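Local coordinates for cytoplasmic protein (PDB 7LPO), which probably hydrolyses the beta-glucosidic bond of steryl glucosides, as a sterylglucosidase of glycoside hydrolase family 5, at residues Trp466-Ala471 with Gly491-Met496; Pro451-Gly456 with Gly499-Leu504; Ala552-Met557 with Phe665-Pro670. One frame throughout, in Å; residues are numbered along the deposited sequence.

Contact 1: residues Trp466-Ala471 with Gly491-Met496; sequences WFNADA and GPIRKM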
loop_
_atom_site.group_PDB
_atom_site.type_symbol
_atom_site.label_atom_id
_atom_site.label_comp_id
_atom_site.label_asym_id
_atom_site.label_seq_id
_atom_site.Cartn_x
_atom_site.Cartn_y
_atom_site.Cartn_z
ATOM N N TRP A 466 15.602 -4.965 -19.651
ATOM C CA TRP A 466 17.057 -4.999 -19.573
ATOM C C TRP A 466 17.635 -3.642 -19.210
ATOM O O TRP A 466 18.855 -3.520 -19.051
ATOM C CB TRP A 466 17.657 -5.492 -20.901
ATOM C CG TRP A 466 17.154 -4.772 -22.116
ATOM C CD1 TRP A 466 16.111 -5.143 -22.909
ATOM C CD2 TRP A 466 17.677 -3.564 -22.683
ATOM N NE1 TRP A 466 15.938 -4.232 -23.928
ATOM C CE2 TRP A 466 16.891 -3.256 -23.811
ATOM C CE3 TRP A 466 18.733 -2.714 -22.346
ATOM C CZ2 TRP A 466 17.117 -2.127 -24.594
ATOM C CZ3 TRP A 466 18.962 -1.598 -23.126
ATOM C CH2 TRP A 466 18.153 -1.310 -24.236
ATOM N N PHE A 467 16.782 -2.627 -19.092
ATOM C CA PHE A 467 17.145 -1.304 -18.618
ATOM C C PHE A 467 16.176 -0.900 -17.516
ATOM O O PHE A 467 15.114 -1.499 -17.342
ATOM C CB PHE A 467 17.073 -0.267 -19.740
ATOM C CG PHE A 467 15.697 -0.115 -20.311
ATOM C CD1 PHE A 467 15.254 -0.965 -21.305
ATOM C CD2 PHE A 467 14.831 0.854 -19.826
ATOM C CE1 PHE A 467 13.977 -0.851 -21.830
ATOM C CE2 PHE A 467 13.555 0.972 -20.339
ATOM C CZ PHE A 467 13.128 0.116 -21.347
ATOM N N ASN A 468 16.547 0.132 -16.772
ATOM C CA ASN A 468 15.656 0.724 -15.784
ATOM C C ASN A 468 16.179 2.125 -15.519
ATOM O O ASN A 468 17.177 2.549 -16.110
ATOM C CB ASN A 468 15.561 -0.123 -14.507
ATOM C CG ASN A 468 14.242 0.080 -13.766
ATOM O OD1 ASN A 468 13.727 1.199 -13.680
ATOM N ND2 ASN A 468 13.689 -1.006 -13.230
ATOM N N ALA A 469 15.497 2.852 -14.642
ATOM C CA ALA A 469 15.865 4.234 -14.385
ATOM C C ALA A 469 15.530 4.593 -12.949
ATOM O O ALA A 469 14.585 4.058 -12.358
ATOM C CB ALA A 469 15.154 5.187 -15.348
ATOM N N ASP A 470 16.314 5.520 -12.403
ATOM C CA ASP A 470 16.203 5.917 -11.004
ATOM C C ASP A 470 15.086 6.944 -10.870
ATOM O O ASP A 470 15.316 8.155 -10.931
ATOM C CB ASP A 470 17.533 6.472 -10.515
ATOM C CG ASP A 470 17.448 7.030 -9.105
ATOM O OD1 ASP A 470 16.431 6.789 -8.412
ATOM O OD2 ASP A 470 18.405 7.711 -8.694
ATOM N N ALA A 471 13.863 6.452 -10.636
ATOM C CA ALA A 471 12.692 7.327 -10.653
ATOM C C ALA A 471 12.679 8.296 -9.473
ATOM O O ALA A 471 12.223 9.439 -9.607
ATOM C CB ALA A 471 11.411 6.488 -10.660
ATOM N N GLY A 491 23.243 -6.055 -12.724
ATOM C CA GLY A 491 24.053 -5.496 -11.667
ATOM C C GLY A 491 23.732 -4.040 -11.403
ATOM O O GLY A 491 23.296 -3.665 -10.306
ATOM N N PRO A 492 23.950 -3.188 -12.409
ATOM C CA PRO A 492 23.660 -1.758 -12.219
ATOM C C PRO A 492 22.206 -1.475 -11.882
ATOM O O PRO A 492 21.926 -0.519 -11.147
ATOM C CB PRO A 492 24.071 -1.130 -13.562
ATOM C CG PRO A 492 25.116 -2.086 -14.143
ATOM C CD PRO A 492 24.722 -3.461 -13.642
ATOM N N ILE A 493 21.266 -2.263 -12.402
ATOM C CA ILE A 493 19.861 -2.020 -12.094
ATOM C C ILE A 493 19.585 -2.330 -10.631
ATOM O O ILE A 493 18.953 -1.542 -9.920
ATOM C CB ILE A 493 18.952 -2.839 -13.026
ATOM C CG1 ILE A 493 19.012 -2.276 -14.454
ATOM C CG2 ILE A 493 17.517 -2.831 -12.510
ATOM C CD1 ILE A 493 18.347 -3.159 -15.512
ATOM N N ARG A 494 20.080 -3.471 -10.152
ATOM C CA ARG A 494 19.859 -3.858 -8.762
ATOM C C ARG A 494 20.462 -2.838 -7.805
ATOM O O ARG A 494 19.825 -2.440 -6.822
ATOM C CB ARG A 494 20.452 -5.244 -8.517
ATOM C CG ARG A 494 19.655 -6.356 -9.175
ATOM C CD ARG A 494 20.436 -7.647 -9.251
ATOM N NE ARG A 494 20.734 -8.198 -7.933
ATOM C CZ ARG A 494 19.981 -9.094 -7.298
ATOM N NH1 ARG A 494 18.862 -9.555 -7.855
ATOM N NH2 ARG A 494 20.357 -9.545 -6.106
ATOM N N LYS A 495 21.695 -2.408 -8.077
ATOM C CA LYS A 495 22.346 -1.440 -7.200
ATOM C C LYS A 495 21.580 -0.128 -7.181
ATOM O O LYS A 495 21.468 0.524 -6.136
ATOM C CB LYS A 495 23.784 -1.216 -7.661
ATOM C CG LYS A 495 24.600 -0.297 -6.764
ATOM C CD LYS A 495 26.057 -0.241 -7.232
ATOM C CE LYS A 495 26.903 0.699 -6.373
ATOM N NZ LYS A 495 27.721 1.635 -7.214
ATOM N N MET A 496 21.035 0.270 -8.328
ATOM C CA MET A 496 20.295 1.522 -8.407
ATOM C C MET A 496 19.013 1.457 -7.586
ATOM O O MET A 496 18.707 2.391 -6.833
ATOM C CB MET A 496 20.002 1.838 -9.872
ATOM C CG MET A 496 19.308 3.152 -10.095
ATOM S SD MET A 496 17.540 2.897 -10.156
ATOM C CE MET A 496 17.373 2.124 -11.768
#
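N468 and I493 bring strand 467-469 closest to the 491-496 part of helix 490-512, their CA atoms 6.2 Å apart, and the two segments run the same way with axes 8.5 Å apart and only 24° between their directions. No hydrogen bond crosses the gap; two apolar side chains of the helix do the work. I493 sends its longer branch to the strand backbone, where CD1 rests 3.6 Å from W466 O and also touches F467 C, while its CG2 branch lies 3.9 Å from N468 CB. One turn on, M496 leaves the helix with CG anti to the backbone N (chi1 -177°) and then bends twice, which brings its thioether against the end of the strand. The methyl CE presses on the peptide carbon of A469 at 3.3 Å, a tight fit, and SD sits 3.4 Å from D470 CA with D470 CB alongside. N468 offers the helix little more than its CB. The two ends of its carboxamide are used away from the helix: A469 N donates to N468 OD1 over 2.6 Å, in the carbonyl plane and onto a lone pair, and ND2 hydrogen-bonds D455 OD1. D470 likewise gives the helix its CB, while its carboxylate works elsewhere, OD1 capping helix 471-475 through G473 N and OD2 bonding Y479 OH. The strand pairs antiparallel with 486-488, and both belong to the excursion between the sixth barrel strand, 447-449, and helix 490-512 of what is, from family and topology, a TIM barrel. L457 of helix 456-461 packs on F467 and N468, and helix 490-512 is tied to the next barrel helix, 547-559, by a salt bridge from R494 to D554.

Contact 2: residues Pro451-Gly456 with Gly499-Leu504; sequences PHFYDG and GELAVL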
loop_
_atom_site.group_PDB
_atom_site.type_symbol
_atom_site.label_atom_id
_atom_site.label_comp_id
_atom_site.label_asym_id
_atom_site.label_seq_id
_atom_site.Cartn_x
_atom_site.Cartn_y
_atom_site.Cartn_z
ATOM N N PRO A 451 6.687 4.252 4.119
ATOM C CA PRO A 451 6.511 4.554 2.695
ATOM C C PRO A 451 6.261 3.289 1.884
ATOM O O PRO A 451 6.561 2.167 2.301
ATOM C CB PRO A 451 7.842 5.202 2.307
ATOM C CG PRO A 451 8.848 4.462 3.175
ATOM C CD PRO A 451 8.112 4.227 4.505
ATOM N N HIS A 452 5.702 3.486 0.695
ATOM C CA HIS A 452 5.619 2.432 -0.302
ATOM C C HIS A 452 6.703 2.644 -1.352
ATOM O O HIS A 452 7.160 3.766 -1.580
ATOM C CB HIS A 452 4.240 2.399 -0.961
ATOM C CG HIS A 452 3.117 2.199 0.010
ATOM N ND1 HIS A 452 1.794 2.248 -0.366
ATOM C CD2 HIS A 452 3.120 1.946 1.341
ATOM C CE1 HIS A 452 1.029 2.046 0.692
ATOM N NE2 HIS A 452 1.808 1.855 1.740
ATOM N N PHE A 453 7.142 1.550 -1.964
ATOM C CA PHE A 453 8.061 1.641 -3.087
ATOM C C PHE A 453 7.747 0.563 -4.105
ATOM O O PHE A 453 7.647 -0.616 -3.753
ATOM C CB PHE A 453 9.522 1.497 -2.669
ATOM C CG PHE A 453 10.459 1.529 -3.836
ATOM C CD1 PHE A 453 10.934 2.734 -4.319
ATOM C CD2 PHE A 453 10.833 0.364 -4.482
ATOM C CE1 PHE A 453 11.780 2.775 -5.413
ATOM C CE2 PHE A 453 11.683 0.409 -5.575
ATOM C CZ PHE A 453 12.146 1.622 -6.040
ATOM N N TYR A 454 7.630 0.964 -5.365
ATOM C CA TYR A 454 7.478 0.039 -6.475
ATOM C C TYR A 454 8.520 0.350 -7.534
ATOM O O TYR A 454 8.794 1.517 -7.817
ATOM C CB TYR A 454 6.079 0.127 -7.096
ATOM C CG TYR A 454 5.007 -0.488 -6.231
ATOM C CD1 TYR A 454 4.702 -1.836 -6.325
ATOM C CD2 TYR A 454 4.302 0.281 -5.315
ATOM C CE1 TYR A 454 3.731 -2.405 -5.526
ATOM C CE2 TYR A 454 3.328 -0.277 -4.523
ATOM C CZ TYR A 454 3.048 -1.621 -4.633
ATOM O OH TYR A 454 2.064 -2.181 -3.857
ATOM N N ASP A 455 9.106 -0.706 -8.103
ATOM C CA ASP A 455 9.820 -0.623 -9.370
ATOM C C ASP A 455 8.799 -0.227 -10.435
ATOM O O ASP A 455 8.159 -1.089 -11.056
ATOM C CB ASP A 455 10.492 -1.958 -9.670
ATOM C CG ASP A 455 11.193 -1.984 -11.022
ATOM O OD1 ASP A 455 11.111 -1.003 -11.797
ATOM O OD2 ASP A 455 11.819 -3.017 -11.308
ATOM N N GLY A 456 8.646 1.085 -10.634
ATOM C CA GLY A 456 7.557 1.592 -11.451
ATOM C C GLY A 456 7.640 1.172 -12.906
ATOM O O GLY A 456 6.621 0.874 -13.531
ATOM N N GLY A 499 19.700 1.655 -4.064
ATOM C CA GLY A 499 19.945 3.044 -3.714
ATOM C C GLY A 499 18.675 3.850 -3.527
ATOM O O GLY A 499 18.619 4.737 -2.671
ATOM N N GLU A 500 17.632 3.538 -4.303
ATOM C CA GLU A 500 16.356 4.219 -4.110
ATOM C C GLU A 500 15.764 3.911 -2.739
ATOM O O GLU A 500 15.225 4.799 -2.076
ATOM C CB GLU A 500 15.378 3.827 -5.216
ATOM C CG GLU A 500 15.711 4.411 -6.581
ATOM C CD GLU A 500 14.602 4.161 -7.605
ATOM O OE1 GLU A 500 14.575 3.079 -8.214
ATOM O OE2 GLU A 500 13.754 5.053 -7.801
ATOM N N LEU A 501 15.830 2.656 -2.299
ATOM C CA LEU A 501 15.302 2.339 -0.978
ATOM C C LEU A 501 16.113 3.023 0.119
ATOM O O LEU A 501 15.572 3.346 1.180
ATOM C CB LEU A 501 15.286 0.825 -0.761
ATOM C CG LEU A 501 14.090 0.016 -1.263
ATOM C CD1 LEU A 501 12.836 0.441 -0.538
ATOM C CD2 LEU A 501 13.918 0.169 -2.772
ATOM N N ALA A 502 17.407 3.247 -0.112
ATOM C CA ALA A 502 18.224 3.937 0.879
ATOM C C ALA A 502 17.786 5.386 1.042
ATOM O O ALA A 502 17.891 5.943 2.138
ATOM C CB ALA A 502 19.703 3.873 0.484
ATOM N N VAL A 503 17.293 6.009 -0.032
ATOM C CA VAL A 503 16.809 7.384 0.059
ATOM C C VAL A 503 15.592 7.460 0.974
ATOM O O VAL A 503 15.456 8.387 1.781
ATOM C CB VAL A 503 16.493 7.928 -1.348
ATOM C CG1 VAL A 503 15.684 9.219 -1.268
ATOM C CG2 VAL A 503 17.783 8.142 -2.140
ATOM N N LEU A 504 14.691 6.485 0.868
ATOM C CA LEU A 504 13.508 6.496 1.719
ATOM C C LEU A 504 13.879 6.260 3.172
ATOM O O LEU A 504 13.296 6.872 4.074
ATOM C CB LEU A 504 12.511 5.438 1.256
ATOM C CG LEU A 504 11.840 5.626 -0.099
ATOM C CD1 LEU A 504 10.840 4.483 -0.288
ATOM C CD2 LEU A 504 11.157 6.958 -0.201
#
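The phenyl ring of F453 has the methyl CD2 of L501 over one face and the carboxylate oxygen OE1 of E500 in its plane at the edge. L501 CD2 makes a CH-pi contact, 3.7 Å from the ring centroid and 18° off the normal, displaced toward the rim so that F453 CD2 and CE2 lie nearest. At the edge, E500 OE1 comes within 3.6 Å of F453 CZ, and the carboxylate plane stands at 90° to the ring; an oxygen set against the ring hydrogens in this way probably gains a little electrostatically. The stem of the same glutamate helps, with E500 CB 3.8 Å from F453 CE1. F453 points its CB at the helix, and CG, anti to the backbone N (chi1 177°), carries on from it. L504 CD1 meets the ring obliquely, touching F453 CB at 4.0 Å, and the same methyl lies as far from P451 CG and from H452 O. The side chains of P451 and L504 slide past each other in opposite directions. E500 is buried, and its OE2 is engaged: it accepts from I472 N at the start of helix 471-475, a helix end that may ease its closeness to D470 OD1. On the other side of the loop, H452 and Y454 turn from the helix toward E271 and E521, and Y454 OH hydrogen-bonds the amine of a Tris molecule, probably from the crystallisation liquor; in family 5 the catalytic glutamates follow barrel strands four and seven, consistent with an active-site pocket here. The loop leaves strand 447-449 and stays beside strand 518-522, with P451 bonding G520 and F453 bonding E521 through the backbone, while I472 of helix 471-475 packs against F453, V503 and L504.

Contact 3: residues Ala552-Met557 with Phe665-Pro670; sequences AMDCSM and FCRPYP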
loop_
_atom_site.group_PDB
_atom_site.type_symbol
_atom_site.label_atom_id
_atom_site.label_comp_id
_atom_site.label_asym_id
_atom_site.label_seq_id
_atom_site.Cartn_x
_atom_site.Cartn_y
_atom_site.Cartn_z
ATOM N N ALA A 552 12.816 -9.871 -11.441
ATOM C CA ALA A 552 12.203 -8.622 -10.995
ATOM C C ALA A 552 11.958 -8.644 -9.494
ATOM O O ALA A 552 12.330 -7.708 -8.776
ATOM C CB ALA A 552 10.894 -8.383 -11.752
ATOM N N MET A 553 11.317 -9.705 -9.005
ATOM C CA MET A 553 11.066 -9.872 -7.577
ATOM C C MET A 553 12.367 -9.808 -6.775
ATOM O O MET A 553 12.446 -9.118 -5.759
ATOM C CB MET A 553 10.370 -11.212 -7.334
ATOM C CG MET A 553 9.868 -11.444 -5.928
ATOM S SD MET A 553 8.304 -10.581 -5.587
ATOM C CE MET A 553 8.811 -9.470 -4.388
ATOM N N ASP A 554 13.378 -10.560 -7.221
ATOM C CA ASP A 554 14.645 -10.624 -6.489
ATOM C C ASP A 554 15.361 -9.279 -6.462
ATOM O O ASP A 554 16.015 -8.951 -5.468
ATOM C CB ASP A 554 15.535 -11.699 -7.123
ATOM C CG ASP A 554 16.830 -11.918 -6.368
ATOM O OD1 ASP A 554 16.807 -12.010 -5.126
ATOM O OD2 ASP A 554 17.887 -12.004 -7.026
ATOM N N CYS A 555 15.244 -8.485 -7.529
ATOM C CA CYS A 555 15.803 -7.134 -7.518
ATOM C C CYS A 555 15.113 -6.258 -6.474
ATOM O O CYS A 555 15.773 -5.558 -5.694
ATOM C CB CYS A 555 15.676 -6.510 -8.905
ATOM S SG CYS A 555 16.129 -4.770 -8.953
ATOM N N SER A 556 13.782 -6.299 -6.424
ATOM C CA SER A 556 13.074 -5.498 -5.432
ATOM C C SER A 556 13.374 -5.983 -4.019
ATOM O O SER A 556 13.536 -5.168 -3.102
ATOM C CB SER A 556 11.570 -5.528 -5.700
ATOM O OG SER A 556 11.226 -4.530 -6.640
ATOM N N MET A 557 13.449 -7.305 -3.816
ATOM C CA MET A 557 13.751 -7.826 -2.486
ATOM C C MET A 557 15.203 -7.544 -2.088
ATOM O O MET A 557 15.489 -7.209 -0.933
ATOM C CB MET A 557 13.467 -9.327 -2.438
ATOM C CG MET A 557 12.003 -9.710 -2.514
ATOM S SD MET A 557 11.033 -9.010 -1.157
ATOM C CE MET A 557 10.228 -7.650 -1.999
ATOM N N PHE A 665 10.983 -14.401 -3.341
ATOM C CA PHE A 665 10.361 -13.741 -2.198
ATOM C C PHE A 665 10.530 -14.495 -0.886
ATOM O O PHE A 665 10.338 -13.891 0.172
ATOM C CB PHE A 665 8.869 -13.449 -2.458
ATOM C CG PHE A 665 7.974 -14.656 -2.611
ATOM C CD1 PHE A 665 7.632 -15.443 -1.525
ATOM C CD2 PHE A 665 7.398 -14.940 -3.839
ATOM C CE1 PHE A 665 6.767 -16.518 -1.671
ATOM C CE2 PHE A 665 6.523 -16.005 -3.992
ATOM C CZ PHE A 665 6.205 -16.797 -2.906
ATOM N N CYS A 666 10.912 -15.767 -0.915
ATOM C CA CYS A 666 11.194 -16.534 0.296
ATOM C C CYS A 666 12.708 -16.590 0.465
ATOM O O CYS A 666 13.397 -17.267 -0.307
ATOM C CB CYS A 666 10.596 -17.937 0.209
ATOM S SG CYS A 666 10.833 -18.910 1.711
ATOM N N ARG A 667 13.221 -15.877 1.468
ATOM C CA ARG A 667 14.641 -15.561 1.554
ATOM C C ARG A 667 15.136 -15.658 2.988
ATOM O O ARG A 667 14.368 -15.434 3.930
ATOM C CB ARG A 667 14.942 -14.140 1.053
ATOM C CG ARG A 667 14.175 -13.702 -0.190
ATOM C CD ARG A 667 14.081 -12.175 -0.264
ATOM N NE ARG A 667 15.384 -11.538 -0.421
ATOM C CZ ARG A 667 16.074 -11.497 -1.564
ATOM N NH1 ARG A 667 15.592 -12.057 -2.672
ATOM N NH2 ARG A 667 17.253 -10.890 -1.601
ATOM N N PRO A 668 16.417 -15.975 3.183
ATOM C CA PRO A 668 16.990 -15.918 4.536
ATOM C C PRO A 668 17.107 -14.483 5.024
ATOM O O PRO A 668 17.412 -13.569 4.254
ATOM C CB PRO A 668 18.373 -16.552 4.361
ATOM C CG PRO A 668 18.726 -16.229 2.918
ATOM C CD PRO A 668 17.424 -16.348 2.167
ATOM N N TYR A 669 16.873 -14.289 6.316
ATOM C CA TYR A 669 17.031 -12.974 6.921
ATOM C C TYR A 669 17.046 -13.130 8.436
ATOM O O TYR A 669 16.541 -14.127 8.966
ATOM C CB TYR A 669 15.909 -12.017 6.487
ATOM C CG TYR A 669 14.583 -12.246 7.148
ATOM C CD1 TYR A 669 13.740 -13.257 6.721
ATOM C CD2 TYR A 669 14.158 -11.425 8.185
ATOM C CE1 TYR A 669 12.511 -13.465 7.328
ATOM C CE2 TYR A 669 12.936 -11.610 8.789
ATOM C CZ TYR A 669 12.116 -12.633 8.359
ATOM O OH TYR A 669 10.902 -12.820 8.965
ATOM N N PRO A 670 17.625 -12.149 9.147
ATOM C CA PRO A 670 17.688 -12.199 10.616
ATOM C C PRO A 670 16.415 -11.671 11.264
ATOM O O PRO A 670 16.104 -10.480 11.186
ATOM C CB PRO A 670 18.900 -11.313 10.938
ATOM C CG PRO A 670 18.904 -10.291 9.819
ATOM C CD PRO A 670 18.343 -10.986 8.591
HETATM O O HOH W 1 18.921 -11.151 -3.906
#
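D554 OD1 is gripped twice: R667 NH1 donates to it over 2.7 Å in a nearly straight bond (171°), and a water molecule donates to it over 2.6 Å. The water in turn accepts from R667 NH2 at 2.9 Å, so that direct and water-mediated links both join the carboxylate to one edge of the arginine. R667 meets OD1 nearly along its C-O axis and with the oxygen in the guanidinium plane, while the carboxylate itself is tilted 39° from that plane. Over one face of the guanidinium lies M557 CB, 3.5 Å from R667 NH1, and M557 CG touches R667 CD; the apolar stem of the methionine thus backs the charged group. Both residues have further partners: D561 for R667 NH2, A664 O for NH1, and R494 for D554 OD2, so the buried charges are met on both sides of the bridge. In the fold, helix 547-559 lies in the connection between the seventh and eighth strands of the TIM barrel, 518-522 and 567-570, and R667 lies in the region assigned to the family 5 C-terminal domain, so the salt bridge links a barrel helix to the appended beta domain. Beside it the contact turns apolar. M553 CG, anti to the backbone N (chi1 -172°), approaches F665 CB to 4.1 Å, the two side chains crossing obliquely. F665 ends helix 662-665, and its ring heads away from M553 to an edge-to-face contact with W94.

In the fold
Following the chain from its N terminus, 451-456 comes first, just after barrel strand 447-449, and 466-471 follows. The chain returns as helix 490-512, whose first turns close contact 1 across a 19-residue gap; two turns later 499-504 closes contact 2, so contact 1 lies wholly within the longer loop. A hydrogen bond from N468 ND2 to D455 OD1, 2.9 Å, joins the two outgoing segments directly. Contact 3 opens only afterwards, at helix 547-559, and closes 108 residues on, past a stretch that is not modelled, in the segment 665-670, which runs into the C-terminal region. Together the three tie the sixth-strand excursion to helix 490-512, and the neighbouring helix 547-559 to the C-terminal domain.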